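Local atomic coordinates of esterase (PDB entry 3DOH), a protein that acts as a thermostable esterase, probably hydrolysing carboxylic esters, and carries an immunoglobulin-like domain beside its alpha/beta-hydrolase domain. Residues 149-154 / 246-250; 159-165 / 214-220; 185-191 / 220-225; 225-231 / 272-276. One frame throughout, in Å; residues are numbered along the deposited sequence.

Contact 1 of 4, residues 149-154 / 246-250; sequences FKDPET and AVIKI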
# COMPACT_ATOMS: atom_id res chain seq x y z
N PHE A 149 -29.96 41.17 -21.89
CA PHE A 149 -30.17 42.58 -21.93
C PHE A 149 -29.57 43.04 -23.22
O PHE A 149 -28.51 42.55 -23.62
CB PHE A 149 -29.48 43.22 -20.73
CG PHE A 149 -29.22 44.71 -20.87
CD1 PHE A 149 -30.19 45.62 -20.55
CD2 PHE A 149 -27.98 45.16 -21.29
CE1 PHE A 149 -29.94 46.99 -20.65
CE2 PHE A 149 -27.71 46.52 -21.39
CZ PHE A 149 -28.70 47.43 -21.08
N LYS A 150 -30.27 43.95 -23.91
CA LYS A 150 -29.70 44.57 -25.12
C LYS A 150 -29.33 46.04 -24.83
O LYS A 150 -30.19 46.88 -24.57
CB LYS A 150 -30.60 44.39 -26.38
CG LYS A 150 -32.17 44.47 -26.20
CD LYS A 150 -32.92 44.70 -27.56
CE LYS A 150 -34.43 44.33 -27.53
NZ LYS A 150 -35.37 45.49 -27.30
N ASP A 151 -28.03 46.30 -24.80
CA ASP A 151 -27.49 47.62 -24.49
C ASP A 151 -27.86 48.57 -25.63
O ASP A 151 -27.36 48.42 -26.73
CB ASP A 151 -25.97 47.48 -24.31
CG ASP A 151 -25.25 48.81 -24.03
OD1 ASP A 151 -25.66 49.85 -24.60
OD2 ASP A 151 -24.25 48.80 -23.26
N PRO A 152 -28.75 49.56 -25.37
CA PRO A 152 -29.36 50.35 -26.47
C PRO A 152 -28.42 51.40 -27.08
O PRO A 152 -28.66 51.89 -28.20
CB PRO A 152 -30.55 51.03 -25.78
CG PRO A 152 -30.08 51.24 -24.39
CD PRO A 152 -29.22 50.03 -24.05
N GLU A 153 -27.38 51.76 -26.30
CA GLU A 153 -26.27 52.63 -26.71
C GLU A 153 -25.23 51.92 -27.62
O GLU A 153 -24.66 52.57 -28.51
CB GLU A 153 -25.57 53.28 -25.48
CG GLU A 153 -24.44 54.28 -25.85
CD GLU A 153 -23.70 54.97 -24.65
OE1 GLU A 153 -24.37 55.46 -23.69
OE2 GLU A 153 -22.44 55.05 -24.70
N THR A 154 -24.99 50.60 -27.42
CA THR A 154 -23.92 49.86 -28.16
C THR A 154 -24.25 48.53 -28.88
O THR A 154 -23.32 47.91 -29.38
CB THR A 154 -22.65 49.55 -27.27
OG1 THR A 154 -22.89 48.37 -26.48
CG2 THR A 154 -22.23 50.73 -26.38
N ALA A 246 -22.08 47.53 -20.23
CA ALA A 246 -23.39 46.99 -20.28
C ALA A 246 -23.80 46.58 -18.84
O ALA A 246 -24.80 47.10 -18.33
CB ALA A 246 -23.43 45.86 -21.28
N VAL A 247 -23.02 45.72 -18.15
CA VAL A 247 -23.31 45.30 -16.74
C VAL A 247 -23.80 46.45 -15.84
O VAL A 247 -24.76 46.32 -15.08
CB VAL A 247 -22.08 44.63 -16.09
CG1 VAL A 247 -22.32 44.33 -14.61
CG2 VAL A 247 -21.69 43.39 -16.84
N ILE A 248 -23.15 47.60 -15.94
CA ILE A 248 -23.64 48.73 -15.16
C ILE A 248 -25.10 49.08 -15.45
O ILE A 248 -25.93 49.20 -14.54
CB ILE A 248 -22.75 49.95 -15.33
CG1 ILE A 248 -21.34 49.59 -14.89
CG2 ILE A 248 -23.30 51.10 -14.53
CD1 ILE A 248 -21.23 49.22 -13.41
N LYS A 249 -25.42 49.22 -16.73
CA LYS A 249 -26.77 49.56 -17.16
C LYS A 249 -27.73 48.55 -16.62
O LYS A 249 -28.83 48.86 -16.25
CB LYS A 249 -26.84 49.61 -18.69
CG LYS A 249 -26.11 50.79 -19.29
CD LYS A 249 -25.94 50.61 -20.78
CE LYS A 249 -25.08 51.74 -21.34
NZ LYS A 249 -24.78 51.58 -22.82
N ILE A 250 -27.28 47.31 -16.53
CA ILE A 250 -28.16 46.27 -16.01
C ILE A 250 -28.33 46.30 -14.48
O ILE A 250 -29.43 46.01 -13.98
CB ILE A 250 -27.94 44.90 -16.72
CG1 ILE A 250 -28.05 43.71 -15.81
CG2 ILE A 250 -26.58 44.82 -17.45
CD1 ILE A 250 -27.49 42.55 -16.59

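Contact 2 of 4, residues 159-165 / 214-220; sequences PYRLFVP and CFVLAPQ. With SO4 (sulfate ion), chain G.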
# COMPACT_ATOMS: atom_id res chain seq x y z
N PRO A 159 -26.12 38.16 -21.95
CA PRO A 159 -26.95 37.25 -21.17
C PRO A 159 -26.58 37.37 -19.67
O PRO A 159 -25.38 37.57 -19.33
CB PRO A 159 -26.59 35.86 -21.72
CG PRO A 159 -25.66 36.10 -22.87
CD PRO A 159 -25.05 37.43 -22.66
N TYR A 160 -27.58 37.26 -18.80
CA TYR A 160 -27.32 37.23 -17.36
C TYR A 160 -28.25 36.36 -16.55
O TYR A 160 -29.35 36.02 -16.97
CB TYR A 160 -27.25 38.65 -16.80
CG TYR A 160 -28.56 39.41 -16.75
CD1 TYR A 160 -29.07 40.08 -17.89
CD2 TYR A 160 -29.28 39.50 -15.55
CE1 TYR A 160 -30.27 40.80 -17.83
CE2 TYR A 160 -30.47 40.21 -15.47
CZ TYR A 160 -30.96 40.87 -16.61
OH TYR A 160 -32.14 41.57 -16.50
N ARG A 161 -27.77 35.96 -15.39
CA ARG A 161 -28.52 35.12 -14.49
C ARG A 161 -28.67 35.94 -13.24
O ARG A 161 -27.70 36.54 -12.78
CB ARG A 161 -27.77 33.81 -14.14
CG ARG A 161 -27.39 32.87 -15.27
CD ARG A 161 -28.57 32.23 -15.99
NE ARG A 161 -29.27 31.22 -15.21
CZ ARG A 161 -29.48 29.95 -15.57
NH1 ARG A 161 -29.04 29.46 -16.73
NH2 ARG A 161 -30.15 29.15 -14.75
N LEU A 162 -29.87 35.95 -12.68
CA LEU A 162 -30.18 36.76 -11.50
C LEU A 162 -30.90 35.93 -10.46
O LEU A 162 -31.88 35.29 -10.79
CB LEU A 162 -31.08 37.92 -11.91
CG LEU A 162 -31.73 38.75 -10.79
CD1 LEU A 162 -30.76 39.81 -10.26
CD2 LEU A 162 -32.98 39.42 -11.32
N PHE A 163 -30.43 35.95 -9.22
CA PHE A 163 -31.12 35.27 -8.09
C PHE A 163 -31.97 36.29 -7.36
O PHE A 163 -31.50 37.33 -6.96
CB PHE A 163 -30.09 34.65 -7.11
CG PHE A 163 -30.69 33.97 -5.86
CD1 PHE A 163 -31.00 32.59 -5.87
CD2 PHE A 163 -30.84 34.68 -4.66
CE1 PHE A 163 -31.47 31.92 -4.69
CE2 PHE A 163 -31.33 34.05 -3.48
CZ PHE A 163 -31.66 32.65 -3.50
N VAL A 164 -33.24 35.98 -7.18
CA VAL A 164 -34.12 36.83 -6.42
C VAL A 164 -34.45 36.13 -5.09
O VAL A 164 -34.83 34.98 -5.09
CB VAL A 164 -35.41 37.09 -7.27
CG1 VAL A 164 -36.53 37.80 -6.47
CG2 VAL A 164 -35.05 37.89 -8.56
N PRO A 165 -34.28 36.81 -3.93
CA PRO A 165 -34.55 36.12 -2.65
C PRO A 165 -36.01 35.64 -2.53
O PRO A 165 -36.89 36.17 -3.20
CB PRO A 165 -34.22 37.17 -1.57
CG PRO A 165 -33.86 38.46 -2.29
CD PRO A 165 -33.88 38.23 -3.77
N CYS A 214 -30.80 38.83 -0.30
CA CYS A 214 -29.66 38.79 -1.21
C CYS A 214 -30.11 38.52 -2.64
O CYS A 214 -30.68 37.47 -2.94
CB CYS A 214 -28.65 37.73 -0.76
SG CYS A 214 -27.14 37.67 -1.75
N PHE A 215 -29.84 39.48 -3.52
CA PHE A 215 -29.87 39.23 -4.94
C PHE A 215 -28.45 38.96 -5.45
O PHE A 215 -27.45 39.48 -4.91
CB PHE A 215 -30.37 40.47 -5.68
CG PHE A 215 -31.82 40.81 -5.45
CD1 PHE A 215 -32.23 41.53 -4.34
CD2 PHE A 215 -32.78 40.48 -6.41
CE1 PHE A 215 -33.57 41.87 -4.14
CE2 PHE A 215 -34.14 40.83 -6.22
CZ PHE A 215 -34.53 41.51 -5.10
N VAL A 216 -28.37 38.15 -6.51
CA VAL A 216 -27.11 37.89 -7.18
C VAL A 216 -27.28 38.06 -8.67
O VAL A 216 -28.08 37.38 -9.28
CB VAL A 216 -26.61 36.46 -6.95
CG1 VAL A 216 -25.22 36.26 -7.54
CG2 VAL A 216 -26.60 36.14 -5.48
N LEU A 217 -26.47 38.94 -9.24
CA LEU A 217 -26.44 39.13 -10.65
C LEU A 217 -25.14 38.56 -11.16
O LEU A 217 -24.05 38.91 -10.68
CB LEU A 217 -26.53 40.62 -10.97
CG LEU A 217 -25.92 41.11 -12.27
CD1 LEU A 217 -26.70 40.61 -13.42
CD2 LEU A 217 -25.89 42.60 -12.28
N ALA A 218 -25.26 37.71 -12.17
CA ALA A 218 -24.12 37.04 -12.75
C ALA A 218 -24.23 37.23 -14.25
O ALA A 218 -24.94 36.49 -14.93
CB ALA A 218 -24.13 35.57 -12.38
N PRO A 219 -23.61 38.27 -14.77
CA PRO A 219 -23.50 38.49 -16.21
C PRO A 219 -22.47 37.64 -16.97
O PRO A 219 -21.42 37.30 -16.42
CB PRO A 219 -23.14 39.98 -16.31
CG PRO A 219 -22.50 40.29 -15.04
CD PRO A 219 -23.13 39.41 -13.99
N GLN A 220 -22.77 37.32 -18.23
CA GLN A 220 -21.81 36.60 -19.11
C GLN A 220 -21.23 37.44 -20.21
O GLN A 220 -21.95 38.10 -20.96
CB GLN A 220 -22.43 35.37 -19.75
CG GLN A 220 -21.48 34.68 -20.73
CD GLN A 220 -21.97 33.30 -21.12
OE1 GLN A 220 -23.14 33.12 -21.48
NE2 GLN A 220 -21.08 32.30 -21.04
S SO4 G . -31.53 25.88 -15.45
O1 SO4 G . -30.44 26.34 -16.31
O2 SO4 G . -32.46 25.14 -16.31
O3 SO4 G . -32.21 27.01 -14.80
O4 SO4 G . -30.99 24.99 -14.41

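Contact 3 of 4, residues 185-191 / 220-225; sequences ERGTDNY and QCPPNS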
# COMPACT_ATOMS: atom_id res chain seq x y z
N GLU A 185 -15.08 31.25 -18.62
CA GLU A 185 -16.52 31.20 -18.57
C GLU A 185 -17.19 32.08 -19.63
O GLU A 185 -18.41 32.05 -19.77
CB GLU A 185 -16.99 31.61 -17.18
CG GLU A 185 -16.80 30.55 -16.14
CD GLU A 185 -15.34 30.27 -15.94
OE1 GLU A 185 -14.63 31.20 -15.45
OE2 GLU A 185 -14.90 29.14 -16.30
N ARG A 186 -16.41 32.86 -20.38
CA ARG A 186 -16.97 33.62 -21.50
C ARG A 186 -17.75 32.71 -22.45
O ARG A 186 -17.46 31.51 -22.56
CB ARG A 186 -15.92 34.37 -22.30
CG ARG A 186 -15.42 35.61 -21.63
CD ARG A 186 -14.25 36.16 -22.39
NE ARG A 186 -13.25 35.14 -22.62
CZ ARG A 186 -12.16 35.31 -23.37
NH1 ARG A 186 -11.94 36.48 -23.95
NH2 ARG A 186 -11.28 34.32 -23.52
N GLY A 187 -18.73 33.30 -23.12
CA GLY A 187 -19.63 32.52 -23.93
C GLY A 187 -20.93 33.24 -24.13
O GLY A 187 -21.01 34.46 -24.00
N THR A 188 -21.96 32.48 -24.49
CA THR A 188 -23.21 33.06 -24.99
C THR A 188 -24.36 32.18 -24.53
O THR A 188 -25.51 32.38 -24.91
CB THR A 188 -23.22 33.14 -26.53
OG1 THR A 188 -23.49 34.49 -26.93
CG2 THR A 188 -24.28 32.22 -27.10
N ASP A 189 -24.03 31.20 -23.70
CA ASP A 189 -24.97 30.20 -23.25
C ASP A 189 -25.69 30.60 -21.97
O ASP A 189 -26.70 29.97 -21.59
CB ASP A 189 -24.23 28.87 -23.01
CG ASP A 189 -23.12 28.97 -21.90
OD1 ASP A 189 -22.44 30.00 -21.79
OD2 ASP A 189 -22.90 28.00 -21.14
N ASN A 190 -25.19 31.62 -21.28
CA ASN A 190 -25.78 32.02 -20.01
C ASN A 190 -25.72 30.94 -18.90
O ASN A 190 -26.56 30.92 -17.98
CB ASN A 190 -27.22 32.49 -20.22
CG ASN A 190 -27.60 33.63 -19.30
OD1 ASN A 190 -26.81 34.03 -18.45
ND2 ASN A 190 -28.81 34.15 -19.46
N TYR A 191 -24.76 30.02 -18.98
CA TYR A 191 -24.69 28.95 -17.99
C TYR A 191 -23.32 28.91 -17.34
O TYR A 191 -23.19 28.92 -16.11
CB TYR A 191 -25.02 27.60 -18.63
CG TYR A 191 -25.36 26.52 -17.64
CD1 TYR A 191 -26.68 26.22 -17.33
CD2 TYR A 191 -24.37 25.79 -17.00
CE1 TYR A 191 -27.00 25.23 -16.42
CE2 TYR A 191 -24.68 24.80 -16.09
CZ TYR A 191 -26.00 24.52 -15.81
OH TYR A 191 -26.31 23.53 -14.90
N GLN A 220 -22.77 37.32 -18.23
CA GLN A 220 -21.81 36.60 -19.11
C GLN A 220 -21.23 37.44 -20.21
O GLN A 220 -21.95 38.10 -20.96
CB GLN A 220 -22.43 35.37 -19.75
CG GLN A 220 -21.48 34.68 -20.73
CD GLN A 220 -21.97 33.30 -21.12
OE1 GLN A 220 -23.14 33.12 -21.48
NE2 GLN A 220 -21.08 32.30 -21.04
N CYS A 221 -19.91 37.41 -20.33
CA CYS A 221 -19.21 38.23 -21.31
C CYS A 221 -18.72 37.39 -22.49
O CYS A 221 -18.41 36.21 -22.33
CB CYS A 221 -18.02 38.95 -20.67
SG CYS A 221 -16.66 39.32 -21.80
N PRO A 222 -18.67 38.00 -23.67
CA PRO A 222 -18.89 37.28 -24.92
C PRO A 222 -17.59 37.04 -25.68
O PRO A 222 -16.71 37.90 -25.68
CB PRO A 222 -19.79 38.24 -25.71
CG PRO A 222 -19.44 39.59 -25.20
CD PRO A 222 -19.12 39.40 -23.74
N PRO A 223 -17.49 35.89 -26.33
CA PRO A 223 -16.29 35.05 -26.22
C PRO A 223 -15.03 35.79 -26.65
O PRO A 223 -13.92 35.40 -26.28
CB PRO A 223 -16.58 33.90 -27.18
CG PRO A 223 -18.06 33.80 -27.21
CD PRO A 223 -18.57 35.21 -27.07
N ASN A 224 -15.21 36.86 -27.42
CA ASN A 224 -14.08 37.59 -27.99
C ASN A 224 -13.97 39.01 -27.45
O ASN A 224 -13.45 39.90 -28.12
CB ASN A 224 -14.18 37.61 -29.52
CG ASN A 224 -13.37 36.51 -30.18
OD1 ASN A 224 -13.93 35.57 -30.75
ND2 ASN A 224 -12.05 36.62 -30.10
N SER A 225 -14.46 39.21 -26.24
CA SER A 225 -14.09 40.37 -25.44
C SER A 225 -13.86 40.00 -23.98
O SER A 225 -13.37 38.91 -23.69
CB SER A 225 -15.18 41.45 -25.54
OG SER A 225 -14.72 42.68 -25.00
O HOH W 1 -21.59 37.14 -23.51

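Contact 4 of 4, residues 225-231 / 272-276; sequences SSWSTLF and MGGYG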
# COMPACT_ATOMS: atom_id res chain seq x y z
N SER A 225 -14.46 39.21 -26.24
CA SER A 225 -14.09 40.37 -25.44
C SER A 225 -13.86 40.00 -23.98
O SER A 225 -13.37 38.91 -23.69
CB SER A 225 -15.18 41.45 -25.54
OG SER A 225 -14.72 42.68 -25.00
N SER A 226 -14.20 40.91 -23.08
CA SER A 226 -13.79 40.80 -21.68
C SER A 226 -14.00 42.11 -20.94
O SER A 226 -14.04 43.18 -21.54
CB SER A 226 -12.32 40.38 -21.59
OG SER A 226 -11.46 41.46 -21.93
N TRP A 227 -14.15 42.02 -19.62
CA TRP A 227 -14.87 43.04 -18.85
C TRP A 227 -14.15 44.39 -18.95
O TRP A 227 -14.78 45.42 -19.13
CB TRP A 227 -15.04 42.66 -17.37
CG TRP A 227 -15.67 41.32 -17.08
CD1 TRP A 227 -15.06 40.25 -16.52
CD2 TRP A 227 -17.03 40.95 -17.29
NE1 TRP A 227 -15.94 39.22 -16.39
CE2 TRP A 227 -17.16 39.62 -16.86
CE3 TRP A 227 -18.15 41.61 -17.82
CZ2 TRP A 227 -18.39 38.92 -16.92
CZ3 TRP A 227 -19.35 40.92 -17.89
CH2 TRP A 227 -19.46 39.58 -17.44
N SER A 228 -12.83 44.35 -18.82
CA SER A 228 -11.95 45.49 -18.96
C SER A 228 -11.18 45.30 -20.25
O SER A 228 -11.16 44.19 -20.79
CB SER A 228 -10.95 45.54 -17.80
OG SER A 228 -9.82 44.72 -18.04
N THR A 229 -10.55 46.36 -20.74
CA THR A 229 -9.63 46.26 -21.87
C THR A 229 -8.42 45.39 -21.53
O THR A 229 -7.28 45.84 -21.62
CB THR A 229 -9.14 47.65 -22.33
OG1 THR A 229 -8.67 48.39 -21.19
CG2 THR A 229 -10.27 48.42 -22.99
N LEU A 230 -8.69 44.15 -21.14
CA LEU A 230 -7.63 43.18 -20.88
C LEU A 230 -7.28 42.47 -22.19
O LEU A 230 -6.17 42.66 -22.72
CB LEU A 230 -8.09 42.17 -19.79
CG LEU A 230 -7.28 40.92 -19.37
CD1 LEU A 230 -5.96 41.28 -18.69
CD2 LEU A 230 -8.09 40.01 -18.45
N PHE A 231 -8.24 41.70 -22.70
CA PHE A 231 -8.15 40.94 -23.95
C PHE A 231 -8.45 41.79 -25.23
O PHE A 231 -8.43 41.27 -26.35
CB PHE A 231 -9.08 39.71 -23.90
CG PHE A 231 -8.70 38.68 -22.85
CD1 PHE A 231 -9.40 38.59 -21.65
CD2 PHE A 231 -7.66 37.77 -23.07
CE1 PHE A 231 -9.06 37.63 -20.68
CE2 PHE A 231 -7.31 36.80 -22.10
CZ PHE A 231 -8.01 36.73 -20.90
N MET A 272 -10.07 37.48 -15.05
CA MET A 272 -10.63 38.52 -15.95
C MET A 272 -11.73 39.29 -15.23
O MET A 272 -11.90 40.51 -15.39
CB MET A 272 -11.13 37.89 -17.27
CG MET A 272 -11.68 38.86 -18.34
SD MET A 272 -12.65 38.05 -19.66
CE MET A 272 -14.25 37.65 -18.91
N GLY A 273 -12.46 38.57 -14.37
CA GLY A 273 -13.48 39.19 -13.51
C GLY A 273 -12.90 39.98 -12.34
O GLY A 273 -13.61 40.81 -11.73
N GLY A 274 -11.63 39.69 -12.01
CA GLY A 274 -10.90 40.41 -10.97
C GLY A 274 -10.46 41.77 -11.47
O GLY A 274 -10.69 42.78 -10.83
N TYR A 275 -9.83 41.80 -12.64
CA TYR A 275 -9.62 43.06 -13.40
C TYR A 275 -10.91 43.82 -13.57
O TYR A 275 -10.96 45.03 -13.36
CB TYR A 275 -9.04 42.79 -14.80
CG TYR A 275 -7.59 42.39 -14.81
CD1 TYR A 275 -6.59 43.35 -15.01
CD2 TYR A 275 -7.21 41.06 -14.63
CE1 TYR A 275 -5.24 42.99 -15.05
CE2 TYR A 275 -5.87 40.70 -14.66
CZ TYR A 275 -4.89 41.69 -14.87
OH TYR A 275 -3.57 41.37 -14.88
N GLY A 276 -11.96 43.08 -13.94
CA GLY A 276 -13.31 43.62 -14.08
C GLY A 276 -13.78 44.35 -12.85
O GLY A 276 -14.31 45.48 -12.94
O HOH W 2 -11.13 42.04 -17.88

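Contact 1 of 4, residues 149-154 / 246-250
Ala246 touches Asp151 and Phe149 where helix 242-257 packs against strand 144-150 of the alpha/beta-hydrolase domain and the turn that follows it. This strand is the outermost of the sheet on its side within the chain. The methyl CB of Ala246 lies 3.6 Å from Asp151 OD2, in the turn. The same CB is 4.3 Å from Phe149 CE2, at the end of the strand.

Lys249 follows almost one helical turn later. Its CB comes obliquely to the ring of Phe149, 3.7 Å from CZ. With CG anti to the carbonyl carbon (chi1 -70°) and the rest of the chain extended, the ammonium group runs past the ring to the turn. There Lys249 NZ forms a salt bridge with Asp151 OD1 at 2.6 Å. It comes from the syn side, 27° out of the carboxylate plane. A weak second bond goes to Asp151 OD2. Glu153 OE1 joins the network by a long salt bridge, 4.0 Å from Lys249 NZ.

Asp151 OD1 also accepts from Thr154 N at 3.0 Å, which makes an Asx motif. The two donors reach this oxygen from opposite faces. One atom therefore ties the turn to itself and to the helix.

Ile250 comes last. Its neighbour Tyr160 also packs on Phe149. Ile250 CG2 stands over one face of the Phe149 ring, toward the rim, 4.1 Å from CD2.

Contact 2 of 4, residues 159-165 / 214-220
Ala218 O is held by two donors, Arg161 N at 2.9 Å and Gln193 NE2 of helix 192-195. The first belongs to the antiparallel pairing of strands 157-163 and 215-219 in the alpha/beta-hydrolase sheet. Five backbone bonds join the two segments, from Gln220 N to Pro159 O at one end to Val216 N and Phe163 O at the other.

Tyr160, Leu162, Leu217 and Pro219 lie on one face of the sheet, the face covered by helix 242-257. Tyr160 CD2 meets Leu217 CD1 at 3.5 Å. On the other face Phe163 CB packs on Val216 CB at 3.9 Å.

Past strand 157-163, Pro165 CD stands over the centre of the Phe215 ring at the start of strand 215-219, a CH-pi contact 3.4 Å from the centroid. Val164 CG2 lies 3.9 Å from Phe215 CE2. With an alanine in place of Phe215, the ring under Pro165 is gone, and a gap is likely to open beside Val164.

Arg161 bends at chi2 (-66°) and chi3 (-71°), which takes its guanidinium away from Ala218. Phe144 O and Asn190 O accept from it. A sulfate, probably from the crystallisation liquor, meets its edge through weak bonds, with O3 3.0 Å from Arg161 NH2.

Contact 3 of 4, residues 185-191 / 220-225
Two loops of the alpha/beta-hydrolase domain, one after strand 174-180 and one after strand 215-219, meet here through Gln220 and Arg186. The amide of Gln220 enters the 185-191 loop. Its NE2 donates to Glu185 O at 3.0 Å and to Asp189 OD1 at 2.8 Å. Both acceptors lie close to the amide plane. The carbonyl oxygen of the same amide, Gln220 OE1, accepts from Asn190 N.

Gly187 N donates to Cys221 O at 3.0 Å. A water spans Gly187 O and Gln220 O. The backbone angles of Gly187 (157/-160°) would jam a CB against the preceding carbonyl and so call for glycine.

Arg186 reaches along the 220-225 loop to the type I beta turn from Pro222 to Ser225. Its NH1 donates to Ser225 O at 2.8 Å, in the guanidinium plane. Pro223 O sits over one face of that group. Ala183 O takes NE, Phe101 O takes NH2, and the Phe231 ring adds a cation-pi contact.

The chemistry implies two fixed groups. Three bonds set which end of the Gln220 amide is nitrogen. The charge of Arg186 is met by carbonyl dipoles and a ring, which would probably stabilise it in this buried place.

Contact 4 of 4, residues 225-231 / 272-276
The start of helix 272-283, which carries the last glycine (Gly273) of the probable GxSxG nucleophile elbow of this alpha/beta-hydrolase, packs here against the 225-231 loop through Met272. Met272 lies among Ser226, Trp227, Leu230 and Phe231 of the loop.

Its CG is anti to the backbone N, and a bend at chi3 (75°) brings the methyl to the indole. Met272 CE is 3.4 Å from Trp227 NE1. The sulfur SD makes oblique Met-aromatic contacts, 5.0 Å from the centroid of the Trp227 five-membered ring and 4.8 Å from that of Phe231. Met272 CG meets the edge of the Phe231 ring, 3.7 Å from CE1. With an alanine in place of Met272, the sulfur and methyl are gone, and Trp227 and Phe231 would probably lose the packing that links them.

Leu230 has two branches, and each has its own partner. CD2 is 3.8 Å from Met272 CG. CD1 stands over the face of Tyr275, 3.9 Å from the ring centroid and 8° off the normal, as a CH-pi contact.

Polar atoms join in through a water. It accepts from Ser228 N and donates to Met272 O. Trp227 NE1 donates to His181 O, which ties the indole to a further loop. Within the 225-231 loop, Ser226 OG donates to Ser228 O.

Gly276 CA lies 3.8 Å from Trp227 CB, at the place where the CA atoms of the two segments are nearest.

In the fold
All four contacts lie in the alpha/beta-hydrolase part of the chain. Contacts 1 and 2 share one sheet and are 15 Å apart between centres; Ile250 CD1 packs on Leu217 CD1 at 3.8 Å. Contacts 2 and 3 share Gln220, and Asn190 ND2 probably hydrogen-bonds to Tyr160 O at 3.2 Å. Contacts 3 and 4 share Ser225; their centres are 12 Å apart, with Arg186 CG 3.6 Å from Met272 CE. Trp227 also touches contact 1, its CZ3 3.6 Å from Val247 CG2. Contact 4 adjoins the probable catalytic site, a Ser271, His359 and Asp319 triad inferred from sequence and geometry. Glu185 of contact 3 lies near it without touching.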